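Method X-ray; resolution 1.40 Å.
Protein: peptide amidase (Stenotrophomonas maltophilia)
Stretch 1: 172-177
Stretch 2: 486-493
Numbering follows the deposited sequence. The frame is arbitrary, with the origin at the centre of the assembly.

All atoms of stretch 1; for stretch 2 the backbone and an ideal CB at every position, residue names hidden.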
ATOM      1  N   ALA A 172      -2.525   6.782  -8.738  1.00  6.03           N
ATOM      2  CA  ALA A 172      -2.232   8.201  -8.563  1.00  5.75           C
ATOM      3  C   ALA A 172      -0.731   8.478  -8.571  1.00  6.27           C
ATOM      4  O   ALA A 172      -0.269   9.433  -9.196  1.00  6.62           O
ATOM      5  CB  ALA A 172      -2.850   8.704  -7.270  1.00  6.94           C
ATOM      6  N   VAL A 173       0.036   7.648  -7.878  1.00  6.61           N
ATOM      7  CA  VAL A 173       1.476   7.842  -7.843  1.00  7.52           C
ATOM      8  C   VAL A 173       2.093   7.581  -9.219  1.00  6.48           C
ATOM      9  O   VAL A 173       2.964   8.327  -9.673  1.00  6.54           O
ATOM     10  CB  VAL A 173       2.124   6.925  -6.779  1.00  9.64           C
ATOM     11  CG1 VAL A 173       3.638   6.968  -6.894  1.00 11.81           C
ATOM     12  CG2 VAL A 173       1.690   7.376  -5.389  1.00 10.52           C
ATOM     13  N   ALA A 174       1.631   6.533  -9.893  1.00  5.52           N
ATOM     14  CA  ALA A 174       2.153   6.192 -11.216  1.00  5.34           C
ATOM     15  C   ALA A 174       1.847   7.265 -12.254  1.00  5.05           C
ATOM     16  O   ALA A 174       2.635   7.483 -13.173  1.00  6.63           O
ATOM     17  CB  ALA A 174       1.572   4.860 -11.673  1.00  6.67           C
ATOM     18  N   ALA A 175       0.697   7.919 -12.101  1.00  5.82           N
ATOM     19  CA  ALA A 175       0.250   8.956 -13.031  1.00  6.50           C
ATOM     20  C   ALA A 175       0.650  10.360 -12.600  1.00  6.58           C
ATOM     21  O   ALA A 175       0.216  11.338 -13.198  1.00  7.85           O
ATOM     22  CB  ALA A 175      -1.268   8.877 -13.195  1.00  7.50           C
ATOM     23  N   ASN A 176       1.477  10.456 -11.567  1.00  6.59           N
ATOM     24  CA  ASN A 176       1.930  11.746 -11.058  1.00  6.35           C
ATOM     25  C   ASN A 176       0.788  12.689 -10.664  1.00  6.73           C
ATOM     26  O   ASN A 176       0.816  13.889 -10.967  1.00  7.96           O
ATOM     27  CB  ASN A 176       2.866  12.426 -12.068  1.00  7.22           C
ATOM     28  CG  ASN A 176       4.232  11.757 -12.138  1.00  8.48           C
ATOM     29  OD1 ASN A 176       4.501  10.948 -13.029  1.00 12.17           O
ATOM     30  ND2 ASN A 176       5.097  12.087 -11.190  1.00  7.06           N
ATOM     31  N   LEU A 177      -0.207  12.140  -9.971  1.00  7.00           N
ATOM     32  CA  LEU A 177      -1.342  12.923  -9.493  1.00  7.40           C
ATOM     33  C   LEU A 177      -1.053  13.481  -8.098  1.00  6.78           C
ATOM     34  O   LEU A 177      -1.833  14.256  -7.555  1.00  7.79           O
ATOM     35  CB  LEU A 177      -2.609  12.068  -9.445  1.00  7.43           C
ATOM     36  CG  LEU A 177      -3.067  11.420 -10.752  1.00  7.45           C
ATOM     37  CD1 LEU A 177      -4.412  10.750 -10.526  1.00  9.11           C
ATOM     38  CD2 LEU A 177      -3.179  12.463 -11.856  1.00  9.00           C
ATOM     39  N   UNK A 486      14.435   0.991 -13.538  1.00  8.76           N
ATOM     40  CA  UNK A 486      13.512   0.374 -14.482  1.00 10.67           C
ATOM     41  C   UNK A 486      12.154   1.027 -14.673  1.00 12.86           C
ATOM     42  O   UNK A 486      11.519   0.825 -15.709  1.00 15.88           O
ATOM     43  CB  UNK A 486      13.278  -1.074 -14.045  1.00 10.67           C
ATOM     44  N   UNK A 487      11.687   1.792 -13.697  1.00 10.92           N
ATOM     45  CA  UNK A 487      10.381   2.412 -13.857  1.00 12.27           C
ATOM     46  C   UNK A 487      10.296   3.291 -15.094  1.00 13.48           C
ATOM     47  O   UNK A 487      11.224   4.029 -15.422  1.00 13.57           O
ATOM     48  CB  UNK A 487      10.043   3.239 -12.615  1.00 12.27           C
ATOM     49  N   UNK A 488       9.163   3.189 -15.774  1.00 14.34           N
ATOM     50  CA  UNK A 488       8.874   3.986 -16.954  1.00 13.23           C
ATOM     51  C   UNK A 488       7.463   4.505 -16.717  1.00 13.85           C
ATOM     52  O   UNK A 488       6.566   3.731 -16.377  1.00 14.38           O
ATOM     53  CB  UNK A 488       8.999   3.189 -18.254  1.00 13.23           C
ATOM     54  N   UNK A 489       7.249   5.822 -16.859  1.00 12.70           N
ATOM     55  CA  UNK A 489       5.907   6.365 -16.639  1.00 12.60           C
ATOM     56  C   UNK A 489       4.921   5.890 -17.696  1.00 10.90           C
ATOM     57  O   UNK A 489       5.313   5.485 -18.792  1.00 11.53           O
ATOM     58  CB  UNK A 489       5.952   7.894 -16.626  1.00 12.60           C
ATOM     59  N   UNK A 490       3.622   5.913 -17.369  1.00  9.70           N
ATOM     60  CA  UNK A 490       2.603   5.482 -18.325  1.00 10.10           C
ATOM     61  C   UNK A 490       2.448   6.525 -19.424  1.00 12.92           C
ATOM     62  O   UNK A 490       2.687   7.709 -19.201  1.00 13.23           O
ATOM     63  CB  UNK A 490       1.265   5.242 -17.623  1.00 10.10           C
ATOM     64  N   UNK A 491       2.060   6.077 -20.611  1.00 15.77           N
ATOM     65  CA  UNK A 491       1.872   6.989 -21.729  1.00 19.16           C
ATOM     66  C   UNK A 491       0.383   7.179 -21.984  1.00 18.27           C
ATOM     67  O   UNK A 491      -0.342   6.211 -22.212  1.00 20.03           O
ATOM     68  CB  UNK A 491       2.575   6.467 -22.984  1.00 19.16           C
ATOM     69  N   UNK A 492      -0.072   8.427 -21.933  1.00 19.74           N
ATOM     70  CA  UNK A 492      -1.479   8.728 -22.174  1.00 20.82           C
ATOM     71  C   UNK A 492      -1.678   9.171 -23.620  1.00 24.26           C
ATOM     72  O   UNK A 492      -0.795   9.798 -24.207  1.00 23.76           O
ATOM     73  CB  UNK A 492      -1.975   9.807 -21.210  1.00 20.82           C
ATOM     74  N   UNK A 493      -2.837   8.841 -24.190  1.00 27.14           N
ATOM     75  CA  UNK A 493      -3.144   9.204 -25.573  1.00 29.79           C
ATOM     76  C   UNK A 493      -2.934  10.694 -25.797  1.00 32.22           C
ATOM     77  O   UNK A 493      -2.189  11.101 -26.688  1.00 33.89           O
ATOM     78  CB  UNK A 493      -4.581   8.815 -25.925  1.00 29.79           C
TER

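Stretch 1 holds the last residues of a helix and the loop that follows. A174 is its last helical residue, and A175 is the first to leave helical phi/psi. A carbonyl near such an end may lack a helical partner, and the carbonyl of A174 lies on the side of stretch 2. Stretch 2 has no regular helix or strand; its middle, 487 to 492, is extended, and it runs past this end.

Position 486 is out of reach. Nothing of stretch 1 lies within 5.5 Å of its ideal CB, so stretch 1 sets no demand and almost any residue would fit. It is A486, and it makes no contact here.

Position 487 has phi/psi of -58/139, and its CA-to-CB bond points toward stretch 1. The ideal CB is still far from any atom there, so a short side chain would leave a gap. The oxygen of A174, an acceptor on this side, favours a long donor. Arginine is the best match; a stretched lysine would come close but fall a little short. The residue is R487. Its chi1, chi2 and chi3 are all t, and the extended chain carries the guanidinium across the gap. NH2 of R487 donates a hydrogen bond to O of A174, at 2.9 Å with an N-H...acceptor angle of 149°. That oxygen lies at the edge of the guanidinium, near its plane, where the N-H groups point. NH1 of R487 also comes within 4.0 Å of CB of A174, so the group packs against the same residue it binds. NE, NH1 and NH2 also have hydrogen bonds elsewhere in the structure.

Position 488 is out of reach of stretch 1, and many residues would do. It is R488. Its NH1 donates to O of R487, at 2.7 Å, which folds the side chain back on its own segment.

Position 489 sits beside A174, with 6.6 Å between the CA atoms. Its CA-to-CB bond points sideways, and the ideal CB is 4.8 Å from O of A174. A phi of -67 permits proline, but small or polar residues would also fit. The residue is P489, which stays just outside contact distance.

Position 490 pairs with A175, CA to CA 6.8 Å. Its CA-to-CB bond points toward stretch 1, with the ideal CB 5.2 Å from O of A174. A compact apolar residue would suit, and phi/psi of -73/151 allows proline. It is P490. CD of P490 lies 3.2 Å from O of A174, and CG is 4.4 Å from CA of A175. The ring thus packs on the turn leaving the helix.

Position 491 is out of reach, so the choice is wide. It is H491, and it takes no part.

Position 492 points toward stretch 1 from a distance. Only a long side chain could reach the methyl of A175; methionine or an aromatic would be reasonable. It is F492, with chi1 m. Its CZ meets CB of A175 at 3.9 Å, an apolar contact made at the ring edge.

Position 493 is out of reach and open to many residues. It is D493, which touches a crystal neighbour.

Stretch 2 486-493: ARRPPHFD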
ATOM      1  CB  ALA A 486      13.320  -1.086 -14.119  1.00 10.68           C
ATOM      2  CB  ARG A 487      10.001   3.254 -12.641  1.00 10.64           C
ATOM      3  CG  ARG A 487       8.716   4.046 -12.883  1.00 10.31           C
ATOM      4  CD  ARG A 487       8.263   4.862 -11.689  1.00  7.14           C
ATOM      5  NE  ARG A 487       7.405   5.957 -12.138  1.00  7.23           N
ATOM      6  CZ  ARG A 487       6.131   5.824 -12.494  1.00  6.81           C
ATOM      7  NH1 ARG A 487       5.532   4.638 -12.438  1.00  6.91           N
ATOM      8  NH2 ARG A 487       5.467   6.872 -12.960  1.00  6.70           N
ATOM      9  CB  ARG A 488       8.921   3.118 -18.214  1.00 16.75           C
ATOM     10  CG  ARG A 488      10.321   2.666 -18.600  1.00 19.14           C
ATOM     11  CD  ARG A 488      11.172   3.852 -19.039  1.00 21.54           C
ATOM     12  NE  ARG A 488      12.547   3.470 -19.356  1.00 23.02           N
ATOM     13  CZ  ARG A 488      13.476   3.183 -18.449  1.00 24.20           C
ATOM     14  NH1 ARG A 488      13.186   3.234 -17.157  1.00 22.93           N
ATOM     15  NH2 ARG A 488      14.700   2.846 -18.834  1.00 25.60           N
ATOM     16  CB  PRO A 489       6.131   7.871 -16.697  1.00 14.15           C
ATOM     17  CG  PRO A 489       7.250   7.996 -17.690  1.00 17.07           C
ATOM     18  CD  PRO A 489       8.186   6.884 -17.269  1.00 14.48           C
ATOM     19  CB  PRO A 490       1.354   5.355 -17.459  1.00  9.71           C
ATOM     20  CG  PRO A 490       1.552   6.430 -16.436  1.00 10.05           C
ATOM     21  CD  PRO A 490       3.012   6.268 -16.073  1.00  9.57           C
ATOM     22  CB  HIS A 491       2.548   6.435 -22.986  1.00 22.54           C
ATOM     23  CG  HIS A 491       2.443   7.338 -24.176  1.00 28.78           C
ATOM     24  ND1 HIS A 491       1.235   7.682 -24.745  1.00 31.37           N
ATOM     25  CD2 HIS A 491       3.394   7.971 -24.902  1.00 30.88           C
ATOM     26  CE1 HIS A 491       1.449   8.489 -25.770  1.00 30.85           C
ATOM     27  NE2 HIS A 491       2.750   8.679 -25.887  1.00 32.56           N
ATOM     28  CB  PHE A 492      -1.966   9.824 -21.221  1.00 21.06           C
ATOM     29  CG  PHE A 492      -1.833   9.466 -19.766  1.00 18.46           C
ATOM     30  CD1 PHE A 492      -0.750   9.918 -19.018  1.00 17.88           C
ATOM     31  CD2 PHE A 492      -2.782   8.660 -19.150  1.00 19.73           C
ATOM     32  CE1 PHE A 492      -0.617   9.569 -17.675  1.00 17.32           C
ATOM     33  CE2 PHE A 492      -2.657   8.305 -17.810  1.00 17.28           C
ATOM     34  CZ  PHE A 492      -1.573   8.761 -17.071  1.00 16.72           C
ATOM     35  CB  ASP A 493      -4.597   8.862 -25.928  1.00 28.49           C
ATOM     36  CG  ASP A 493      -4.947   7.409 -25.673  1.00 29.43           C
ATOM     37  OD1 ASP A 493      -4.052   6.544 -25.771  1.00 28.42           O
ATOM     38  OD2 ASP A 493      -6.133   7.131 -25.391  1.00 24.15           O
TER
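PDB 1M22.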